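Local coordinates for 5-formyltetrahydrofolate cyclo-ligase family protein (Bacillus anthracis, PDB 2JCB) that probably catalyses the ATP-dependent, magnesium-requiring conversion of 5-formyltetrahydrofolate to 5,10-methenyltetrahydrofolate in folate metabolism, at residues A[43-57]-A[70-84]. Sequence-based numbering, arbitrary orientation.
Sequences LYEQKEWAEAKTIGI and IIEKAWKEGKRVVVP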
ATOM      1  N   LEU A  43      -4.412   6.530  11.165  1.00 28.61           N
ATOM      2  CA  LEU A  43      -4.562   5.047  11.008  1.00 28.56           C
ATOM      3  C   LEU A  43      -4.870   4.329  12.324  1.00 28.59           C
ATOM      4  O   LEU A  43      -5.803   3.510  12.356  1.00 28.45           O
ATOM      5  CB  LEU A  43      -3.274   4.403  10.422  1.00 29.98           C
ATOM      6  CG  LEU A  43      -3.271   2.833  10.468  1.00 29.72           C
ATOM      7  CD1 LEU A  43      -4.358   2.319   9.518  1.00 32.53           C
ATOM      8  CD2 LEU A  43      -1.878   2.372   9.917  1.00 30.21           C
ATOM      9  N   TYR A  44      -4.106   4.602  13.396  1.00 28.68           N
ATOM     10  CA  TYR A  44      -4.234   3.844  14.625  1.00 28.89           C
ATOM     11  C   TYR A  44      -5.564   4.145  15.321  1.00 29.94           C
ATOM     12  O   TYR A  44      -5.945   3.431  16.209  1.00 32.04           O
ATOM     13  CB  TYR A  44      -3.115   4.189  15.578  1.00 28.76           C
ATOM     14  CG  TYR A  44      -1.709   3.999  15.029  1.00 26.28           C
ATOM     15  CD1 TYR A  44      -1.453   3.073  14.005  1.00 27.44           C
ATOM     16  CD2 TYR A  44      -0.664   4.813  15.490  1.00 27.86           C
ATOM     17  CE1 TYR A  44      -0.148   2.919  13.473  1.00 30.33           C
ATOM     18  CE2 TYR A  44       0.657   4.673  14.993  1.00 31.72           C
ATOM     19  CZ  TYR A  44       0.904   3.722  13.982  1.00 31.74           C
ATOM     20  OH  TYR A  44       2.199   3.578  13.465  1.00 30.22           O
ATOM     21  N   GLU A  45      -6.230   5.229  14.934  1.00 28.99           N
ATOM     22  CA  GLU A  45      -7.566   5.541  15.490  1.00 29.14           C
ATOM     23  C   GLU A  45      -8.709   4.805  14.782  1.00 28.62           C
ATOM     24  O   GLU A  45      -9.844   4.858  15.265  1.00 27.89           O
ATOM     25  CB  GLU A  45      -7.827   7.036  15.416  1.00 29.65           C
ATOM     26  CG  GLU A  45      -6.923   7.843  16.340  1.00 31.70           C
ATOM     27  CD  GLU A  45      -7.443   9.254  16.540  1.00 38.50           C
ATOM     28  OE1 GLU A  45      -8.269   9.708  15.703  1.00 41.52           O
ATOM     29  OE2 GLU A  45      -7.044   9.904  17.525  1.00 37.05           O
ATOM     30  N   GLN A  46      -8.415   4.171  13.642  1.00 27.61           N
ATOM     31  CA  GLN A  46      -9.434   3.554  12.784  1.00 27.65           C
ATOM     32  C   GLN A  46      -9.910   2.246  13.420  1.00 28.55           C
ATOM     33  O   GLN A  46      -9.097   1.441  13.994  1.00 29.10           O
ATOM     34  CB  GLN A  46      -8.954   3.334  11.309  1.00 27.73           C
ATOM     35  CG  GLN A  46      -8.477   4.644  10.577  1.00 27.64           C
ATOM     36  CD  GLN A  46      -9.491   5.736  10.645  1.00 28.62           C
ATOM     37  OE1 GLN A  46     -10.635   5.566  10.237  1.00 32.22           O
ATOM     38  NE2 GLN A  46      -9.098   6.886  11.203  1.00 29.57           N
ATOM     39  N   LYS A  47     -11.230   2.056  13.376  1.00 27.34           N
ATOM     40  CA  LYS A  47     -11.825   0.810  13.894  1.00 27.96           C
ATOM     41  C   LYS A  47     -11.160  -0.444  13.288  1.00 28.93           C
ATOM     42  O   LYS A  47     -10.897  -1.400  14.009  1.00 29.57           O
ATOM     43  CB  LYS A  47     -13.324   0.827  13.627  1.00 27.53           C
ATOM     44  CG  LYS A  47     -14.068  -0.457  13.970  1.00 28.92           C
ATOM     45  CD  LYS A  47     -15.558  -0.219  13.624  1.00 31.15           C
ATOM     46  CE  LYS A  47     -16.345  -1.524  13.581  1.00 33.80           C
ATOM     47  NZ  LYS A  47     -16.715  -1.853  14.952  1.00 37.16           N
ATOM     48  N   GLU A  48     -10.909  -0.439  11.987  1.00 29.29           N
ATOM     49  CA  GLU A  48     -10.361  -1.608  11.327  1.00 32.60           C
ATOM     50  C   GLU A  48      -8.917  -1.900  11.717  1.00 32.30           C
ATOM     51  O   GLU A  48      -8.521  -3.055  11.681  1.00 33.58           O
ATOM     52  CB  GLU A  48     -10.516  -1.561   9.815  1.00 33.35           C
ATOM     53  CG  GLU A  48      -9.834  -0.410   9.176  1.00 35.72           C
ATOM     54  CD  GLU A  48     -10.755   0.780   8.966  1.00 38.99           C
ATOM     55  OE1 GLU A  48     -11.514   1.160   9.887  1.00 35.93           O
ATOM     56  OE2 GLU A  48     -10.698   1.345   7.862  1.00 39.37           O
ATOM     57  N   TRP A  49      -8.166  -0.881  12.150  1.00 31.61           N
ATOM     58  CA  TRP A  49      -6.842  -1.116  12.775  1.00 31.20           C
ATOM     59  C   TRP A  49      -6.984  -1.793  14.117  1.00 31.37           C
ATOM     60  O   TRP A  49      -6.407  -2.852  14.374  1.00 30.49           O
ATOM     61  CB  TRP A  49      -6.074   0.219  12.942  1.00 31.13           C
ATOM     62  CG  TRP A  49      -4.796   0.060  13.751  1.00 30.77           C
ATOM     63  CD1 TRP A  49      -4.658   0.175  15.092  1.00 31.37           C
ATOM     64  CD2 TRP A  49      -3.511  -0.351  13.242  1.00 30.83           C
ATOM     65  NE1 TRP A  49      -3.348  -0.082  15.462  1.00 33.92           N
ATOM     66  CE2 TRP A  49      -2.625  -0.398  14.336  1.00 31.33           C
ATOM     67  CE3 TRP A  49      -3.034  -0.638  11.955  1.00 30.64           C
ATOM     68  CZ2 TRP A  49      -1.257  -0.754  14.194  1.00 30.43           C
ATOM     69  CZ3 TRP A  49      -1.676  -0.993  11.800  1.00 32.20           C
ATOM     70  CH2 TRP A  49      -0.819  -1.063  12.924  1.00 31.58           C
ATOM     71  N   ALA A  50      -7.794  -1.170  14.981  1.00 30.31           N
ATOM     72  CA  ALA A  50      -7.963  -1.653  16.313  1.00 30.36           C
ATOM     73  C   ALA A  50      -8.405  -3.113  16.303  1.00 31.13           C
ATOM     74  O   ALA A  50      -7.923  -3.911  17.096  1.00 31.40           O
ATOM     75  CB  ALA A  50      -8.975  -0.777  17.047  1.00 30.50           C
ATOM     76  N   GLU A  51      -9.308  -3.455  15.385  1.00 30.35           N
ATOM     77  CA  GLU A  51      -9.908  -4.788  15.355  1.00 30.57           C
ATOM     78  C   GLU A  51      -9.100  -5.893  14.633  1.00 30.40           C
ATOM     79  O   GLU A  51      -9.349  -7.112  14.899  1.00 30.04           O
ATOM     80  CB  GLU A  51     -11.320  -4.725  14.778  1.00 30.11           C
ATOM     81  CG  GLU A  51     -12.289  -4.036  15.723  1.00 32.21           C
ATOM     82  CD  GLU A  51     -13.698  -3.967  15.164  1.00 36.50           C
ATOM     83  OE1 GLU A  51     -13.890  -4.302  13.975  1.00 39.87           O
ATOM     84  OE2 GLU A  51     -14.612  -3.577  15.922  1.00 39.75           O
ATOM     85  N   ALA A  52      -8.148  -5.485  13.792  1.00 30.47           N
ATOM     86  CA  ALA A  52      -7.410  -6.440  12.932  1.00 31.28           C
ATOM     87  C   ALA A  52      -6.476  -7.231  13.814  1.00 30.80           C
ATOM     88  O   ALA A  52      -5.745  -6.656  14.638  1.00 31.75           O
ATOM     89  CB  ALA A  52      -6.588  -5.746  11.913  1.00 31.09           C
ATOM     90  N   LYS A  53      -6.514  -8.549  13.678  1.00 30.85           N
ATOM     91  CA  LYS A  53      -5.527  -9.302  14.363  1.00 30.58           C
ATOM     92  C   LYS A  53      -4.345  -9.669  13.459  1.00 29.71           C
ATOM     93  O   LYS A  53      -3.276  -9.944  13.966  1.00 30.74           O
ATOM     94  CB  LYS A  53      -6.147 -10.521  15.028  1.00 31.71           C
ATOM     95  CG  LYS A  53      -7.098 -10.194  16.222  1.00 35.40           C
ATOM     96  CD  LYS A  53      -6.574  -9.022  17.078  1.00 37.71           C
ATOM     97  CE  LYS A  53      -7.386  -8.795  18.391  1.00 39.44           C
ATOM     98  NZ  LYS A  53      -7.565  -7.306  18.576  1.00 43.52           N
ATOM     99  N   THR A  54      -4.563  -9.638  12.144  1.00 29.74           N
ATOM    100  CA  THR A  54      -3.495  -9.825  11.138  1.00 27.74           C
ATOM    101  C   THR A  54      -3.608  -8.717  10.133  1.00 28.94           C
ATOM    102  O   THR A  54      -4.666  -8.536   9.540  1.00 29.22           O
ATOM    103  CB  THR A  54      -3.626 -11.185  10.400  1.00 27.86           C
ATOM    104  OG1 THR A  54      -3.582 -12.259  11.341  1.00 29.52           O
ATOM    105  CG2 THR A  54      -2.475 -11.422   9.415  1.00 30.50           C
ATOM    106  N   ILE A  55      -2.481  -8.045   9.894  1.00 28.18           N
ATOM    107  CA  ILE A  55      -2.443  -6.946   8.992  1.00 28.16           C
ATOM    108  C   ILE A  55      -1.388  -7.261   7.915  1.00 29.23           C
ATOM    109  O   ILE A  55      -0.283  -7.677   8.266  1.00 30.96           O
ATOM    110  CB  ILE A  55      -2.114  -5.635   9.716  1.00 29.37           C
ATOM    111  CG1 ILE A  55      -3.255  -5.303  10.710  1.00 31.66           C
ATOM    112  CG2 ILE A  55      -1.974  -4.580   8.657  1.00 31.83           C
ATOM    113  CD1 ILE A  55      -2.972  -4.245  11.659  1.00 37.96           C
ATOM    114  N   GLY A  56      -1.747  -6.970   6.667  1.00 28.96           N
ATOM    115  CA  GLY A  56      -0.886  -7.093   5.458  1.00 27.42           C
ATOM    116  C   GLY A  56      -0.415  -5.665   5.130  1.00 29.25           C
ATOM    117  O   GLY A  56      -1.227  -4.710   5.100  1.00 29.10           O
ATOM    118  N   ILE A  57       0.892  -5.515   4.881  1.00 29.31           N
ATOM    119  CA  ILE A  57       1.444  -4.172   4.616  1.00 30.15           C
ATOM    120  C   ILE A  57       2.696  -4.328   3.744  1.00 29.05           C
ATOM    121  O   ILE A  57       3.237  -5.422   3.627  1.00 29.82           O
ATOM    122  CB  ILE A  57       1.820  -3.464   5.939  1.00 29.71           C
ATOM    123  CG1 ILE A  57       2.152  -1.975   5.764  1.00 30.24           C
ATOM    124  CG2 ILE A  57       2.875  -4.307   6.823  1.00 31.45           C
ATOM    125  CD1 ILE A  57       2.064  -1.219   7.078  1.00 31.12           C
ATOM    126  N   ILE A  70       4.598   1.540  11.453  1.00 29.88           N
ATOM    127  CA  ILE A  70       3.315   0.834  11.514  1.00 29.21           C
ATOM    128  C   ILE A  70       3.561  -0.605  11.889  1.00 29.14           C
ATOM    129  O   ILE A  70       2.890  -1.154  12.733  1.00 29.85           O
ATOM    130  CB  ILE A  70       2.532   0.862  10.179  1.00 30.10           C
ATOM    131  CG1 ILE A  70       2.319   2.336   9.722  1.00 29.01           C
ATOM    132  CG2 ILE A  70       1.188   0.099  10.386  1.00 28.93           C
ATOM    133  CD1 ILE A  70       1.780   2.504   8.241  1.00 28.77           C
ATOM    134  N   ILE A  71       4.518  -1.232  11.218  1.00 29.92           N
ATOM    135  CA  ILE A  71       4.893  -2.597  11.591  1.00 29.63           C
ATOM    136  C   ILE A  71       5.305  -2.706  13.075  1.00 28.85           C
ATOM    137  O   ILE A  71       4.904  -3.637  13.799  1.00 29.77           O
ATOM    138  CB  ILE A  71       6.012  -3.116  10.653  1.00 29.33           C
ATOM    139  CG1 ILE A  71       5.444  -3.211   9.235  1.00 27.57           C
ATOM    140  CG2 ILE A  71       6.516  -4.496  11.184  1.00 28.88           C
ATOM    141  CD1 ILE A  71       6.553  -3.332   8.160  1.00 28.95           C
ATOM    142  N   GLU A  72       6.097  -1.758  13.559  1.00 28.82           N
ATOM    143  CA  GLU A  72       6.503  -1.755  14.946  1.00 30.17           C
ATOM    144  C   GLU A  72       5.337  -1.672  15.949  1.00 30.81           C
ATOM    145  O   GLU A  72       5.324  -2.398  16.956  1.00 32.04           O
ATOM    146  CB  GLU A  72       7.506  -0.634  15.130  1.00 31.42           C
ATOM    147  CG  GLU A  72       8.806  -0.940  14.340  1.00 31.62           C
ATOM    148  CD  GLU A  72       9.816   0.129  14.520  1.00 39.75           C
ATOM    149  OE1 GLU A  72       9.473   1.313  14.277  1.00 43.99           O
ATOM    150  OE2 GLU A  72      10.945  -0.210  14.933  1.00 42.59           O
ATOM    151  N   LYS A  73       4.362  -0.824  15.605  1.00 32.54           N
ATOM    152  CA  LYS A  73       3.144  -0.623  16.421  1.00 32.58           C
ATOM    153  C   LYS A  73       2.322  -1.905  16.421  1.00 31.71           C
ATOM    154  O   LYS A  73       1.874  -2.343  17.455  1.00 31.65           O
ATOM    155  CB  LYS A  73       2.290   0.502  15.795  1.00 32.28           C
ATOM    156  CG  LYS A  73       1.078   0.993  16.642  1.00 34.49           C
ATOM    157  CD  LYS A  73       1.517   1.669  17.887  1.00 36.46           C
ATOM    158  CE  LYS A  73       0.449   2.608  18.415  1.00 35.36           C
ATOM    159  NZ  LYS A  73       1.110   3.465  19.457  1.00 43.30           N
ATOM    160  N   ALA A  74       2.106  -2.489  15.245  1.00 30.75           N
ATOM    161  CA  ALA A  74       1.390  -3.754  15.143  1.00 29.91           C
ATOM    162  C   ALA A  74       2.031  -4.836  16.018  1.00 30.60           C
ATOM    163  O   ALA A  74       1.347  -5.526  16.819  1.00 30.74           O
ATOM    164  CB  ALA A  74       1.246  -4.203  13.650  1.00 30.02           C
ATOM    165  N   TRP A  75       3.358  -4.982  15.902  1.00 30.67           N
ATOM    166  CA  TRP A  75       4.079  -5.929  16.763  1.00 30.31           C
ATOM    167  C   TRP A  75       3.838  -5.641  18.246  1.00 32.45           C
ATOM    168  O   TRP A  75       3.562  -6.549  19.018  1.00 31.38           O
ATOM    169  CB  TRP A  75       5.565  -5.936  16.495  1.00 30.61           C
ATOM    170  CG  TRP A  75       5.954  -6.601  15.206  1.00 31.13           C
ATOM    171  CD1 TRP A  75       5.279  -7.585  14.546  1.00 31.89           C
ATOM    172  CD2 TRP A  75       7.152  -6.362  14.463  1.00 31.85           C
ATOM    173  NE1 TRP A  75       5.975  -7.962  13.430  1.00 33.65           N
ATOM    174  CE2 TRP A  75       7.138  -7.235  13.359  1.00 31.95           C
ATOM    175  CE3 TRP A  75       8.254  -5.510  14.646  1.00 32.09           C
ATOM    176  CZ2 TRP A  75       8.172  -7.263  12.402  1.00 31.10           C
ATOM    177  CZ3 TRP A  75       9.271  -5.527  13.689  1.00 32.18           C
ATOM    178  CH2 TRP A  75       9.223  -6.400  12.587  1.00 31.33           C
ATOM    179  N   LYS A  76       3.904  -4.358  18.609  1.00 33.14           N
ATOM    180  CA  LYS A  76       3.717  -3.942  19.994  1.00 34.46           C
ATOM    181  C   LYS A  76       2.324  -4.306  20.534  1.00 34.33           C
ATOM    182  O   LYS A  76       2.185  -4.695  21.703  1.00 34.93           O
ATOM    183  CB  LYS A  76       3.966  -2.448  20.116  1.00 33.24           C
ATOM    184  CG  LYS A  76       4.178  -1.984  21.547  1.00 37.13           C
ATOM    185  CD  LYS A  76       3.905  -0.503  21.641  1.00 40.01           C
ATOM    186  CE  LYS A  76       4.150  -0.026  23.078  1.00 44.36           C
ATOM    187  NZ  LYS A  76       3.838   1.431  23.174  1.00 47.07           N
ATOM    188  N   GLU A  77       1.329  -4.197  19.659  1.00 34.48           N
ATOM    189  CA  GLU A  77      -0.078  -4.475  19.947  1.00 34.22           C
ATOM    190  C   GLU A  77      -0.440  -5.972  19.858  1.00 33.83           C
ATOM    191  O   GLU A  77      -1.589  -6.357  20.086  1.00 33.42           O
ATOM    192  CB  GLU A  77      -0.964  -3.585  19.046  1.00 34.02           C
ATOM    193  CG  GLU A  77      -0.772  -2.121  19.429  1.00 35.65           C
ATOM    194  CD  GLU A  77      -1.696  -1.150  18.776  1.00 40.69           C
ATOM    195  OE1 GLU A  77      -2.241  -1.458  17.716  1.00 43.56           O
ATOM    196  OE2 GLU A  77      -1.841  -0.029  19.309  1.00 44.41           O
ATOM    197  N   GLY A  78       0.536  -6.811  19.522  1.00 32.88           N
ATOM    198  CA  GLY A  78       0.297  -8.242  19.392  1.00 31.49           C
ATOM    199  C   GLY A  78      -0.368  -8.641  18.077  1.00 30.59           C
ATOM    200  O   GLY A  78      -0.881  -9.779  17.996  1.00 33.49           O
ATOM    201  N   LYS A  79      -0.353  -7.766  17.060  1.00 30.23           N
ATOM    202  CA  LYS A  79      -0.966  -8.131  15.811  1.00 26.98           C
ATOM    203  C   LYS A  79       0.063  -8.920  15.009  1.00 28.24           C
ATOM    204  O   LYS A  79       1.261  -8.668  15.161  1.00 30.36           O
ATOM    205  CB  LYS A  79      -1.344  -6.877  15.006  1.00 26.16           C
ATOM    206  CG  LYS A  79      -2.276  -5.950  15.792  1.00 26.45           C
ATOM    207  CD  LYS A  79      -2.685  -4.833  14.837  1.00 29.35           C
ATOM    208  CE  LYS A  79      -3.514  -3.772  15.538  1.00 29.93           C
ATOM    209  NZ  LYS A  79      -4.782  -4.327  16.079  1.00 31.64           N
ATOM    210  N   ARG A  80      -0.401  -9.814  14.135  1.00 27.39           N
ATOM    211  CA  ARG A  80       0.478 -10.570  13.251  1.00 27.55           C
ATOM    212  C   ARG A  80       0.665  -9.682  12.046  1.00 28.90           C
ATOM    213  O   ARG A  80      -0.294  -9.077  11.584  1.00 30.42           O
ATOM    214  CB  ARG A  80      -0.195 -11.882  12.841  1.00 29.61           C
ATOM    215  CG  ARG A  80       0.544 -12.660  11.812  1.00 33.14           C
ATOM    216  CD  ARG A  80       0.050 -14.079  11.757  1.00 35.56           C
ATOM    217  NE  ARG A  80      -1.328 -14.138  11.285  1.00 36.23           N
ATOM    218  CZ  ARG A  80      -1.952 -15.263  10.949  1.00 37.60           C
ATOM    219  NH1 ARG A  80      -1.305 -16.414  11.037  1.00 34.07           N
ATOM    220  NH2 ARG A  80      -3.211 -15.224  10.496  1.00 37.64           N
ATOM    221  N   VAL A  81       1.910  -9.588  11.581  1.00 27.64           N
ATOM    222  CA  VAL A  81       2.246  -8.727  10.454  1.00 26.19           C
ATOM    223  C   VAL A  81       2.699  -9.605   9.280  1.00 27.22           C
ATOM    224  O   VAL A  81       3.549 -10.478   9.446  1.00 27.04           O
ATOM    225  CB  VAL A  81       3.398  -7.746  10.809  1.00 26.80           C
ATOM    226  CG1 VAL A  81       3.856  -7.028   9.591  1.00 27.58           C
ATOM    227  CG2 VAL A  81       2.944  -6.678  11.801  1.00 27.96           C
ATOM    228  N   VAL A  82       2.083  -9.371   8.129  1.00 25.84           N
ATOM    229  CA  VAL A  82       2.448 -10.069   6.854  1.00 26.95           C
ATOM    230  C   VAL A  82       2.842  -9.071   5.763  1.00 28.74           C
ATOM    231  O   VAL A  82       2.167  -8.057   5.539  1.00 29.51           O
ATOM    232  CB  VAL A  82       1.405 -11.131   6.369  1.00 27.80           C
ATOM    233  CG1 VAL A  82       1.150 -12.155   7.451  1.00 24.84           C
ATOM    234  CG2 VAL A  82       0.106 -10.481   5.924  1.00 28.18           C
ATOM    235  N   VAL A  83       3.922  -9.395   5.039  1.00 28.94           N
ATOM    236  CA  VAL A  83       4.458  -8.524   3.975  1.00 27.57           C
ATOM    237  C   VAL A  83       4.643  -9.368   2.685  1.00 28.23           C
ATOM    238  O   VAL A  83       4.858 -10.591   2.785  1.00 28.45           O
ATOM    239  CB  VAL A  83       5.820  -7.949   4.429  1.00 28.97           C
ATOM    240  CG1 VAL A  83       5.603  -6.966   5.599  1.00 29.80           C
ATOM    241  CG2 VAL A  83       6.753  -9.095   4.956  1.00 26.04           C
ATOM    242  N   PRO A  84       4.515  -8.734   1.510  1.00 27.40           N
ATOM    243  CA  PRO A  84       4.500  -9.559   0.298  1.00 28.49           C
ATOM    244  C   PRO A  84       5.871  -9.897  -0.279  1.00 28.38           C
ATOM    245  O   PRO A  84       6.783  -9.081  -0.277  1.00 27.22           O
ATOM    246  CB  PRO A  84       3.731  -8.691  -0.706  1.00 29.62           C
ATOM    247  CG  PRO A  84       4.018  -7.287  -0.275  1.00 28.17           C
ATOM    248  CD  PRO A  84       4.283  -7.298   1.202  1.00 28.28           C
TER
HETATM  249  O   HOH W   1      -4.442   1.421  18.134  1.00 54.47           O
HETATM  250  O   HOH W   2      -4.535  -5.866  18.433  1.00 33.95           O
HETATM  251  O   HOH W   3      -2.960 -11.186  16.630  1.00 36.03           O
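K79 reaches across to W49 and to the loop that leads into strand 54-56. CB lies 3.8 Å from K53 O; CG and CD pass A52 O. CD also presses on I55 CD1, a tight carbon pair. CE sits over one face of the W49 indole, a CH-pi contact 3.8 Å from the centroid of the five-membered ring. The chain is extended until chi4 (-62°), where it bends and brings NZ to its acceptors. NZ donates to W49 O at 2.8 Å and to A52 O at 2.9 Å, and a water takes a third bond. NZ also makes a cation-pi contact with the indole. A52 N and K79 NZ approach W49 O from opposite faces of its carbonyl plane. W49 NE1 donates to the syn lone pair of E77 OE1 at 2.9 Å, in a bent bond (134°). I70 CG2 packs against W49 CZ3 and CH2. K73 CG lies over the Y44 ring. R80 holds T54 OG1 side-on through NE and NH2. Strands 54-56 and 80-84 pair in parallel, with backbone bonds from R80 N–K53 O to I57 N–V82 O. Helix 68-76 links these neighbouring strands as a beta-alpha-beta crossover, typical of a Rossmann-like sheet.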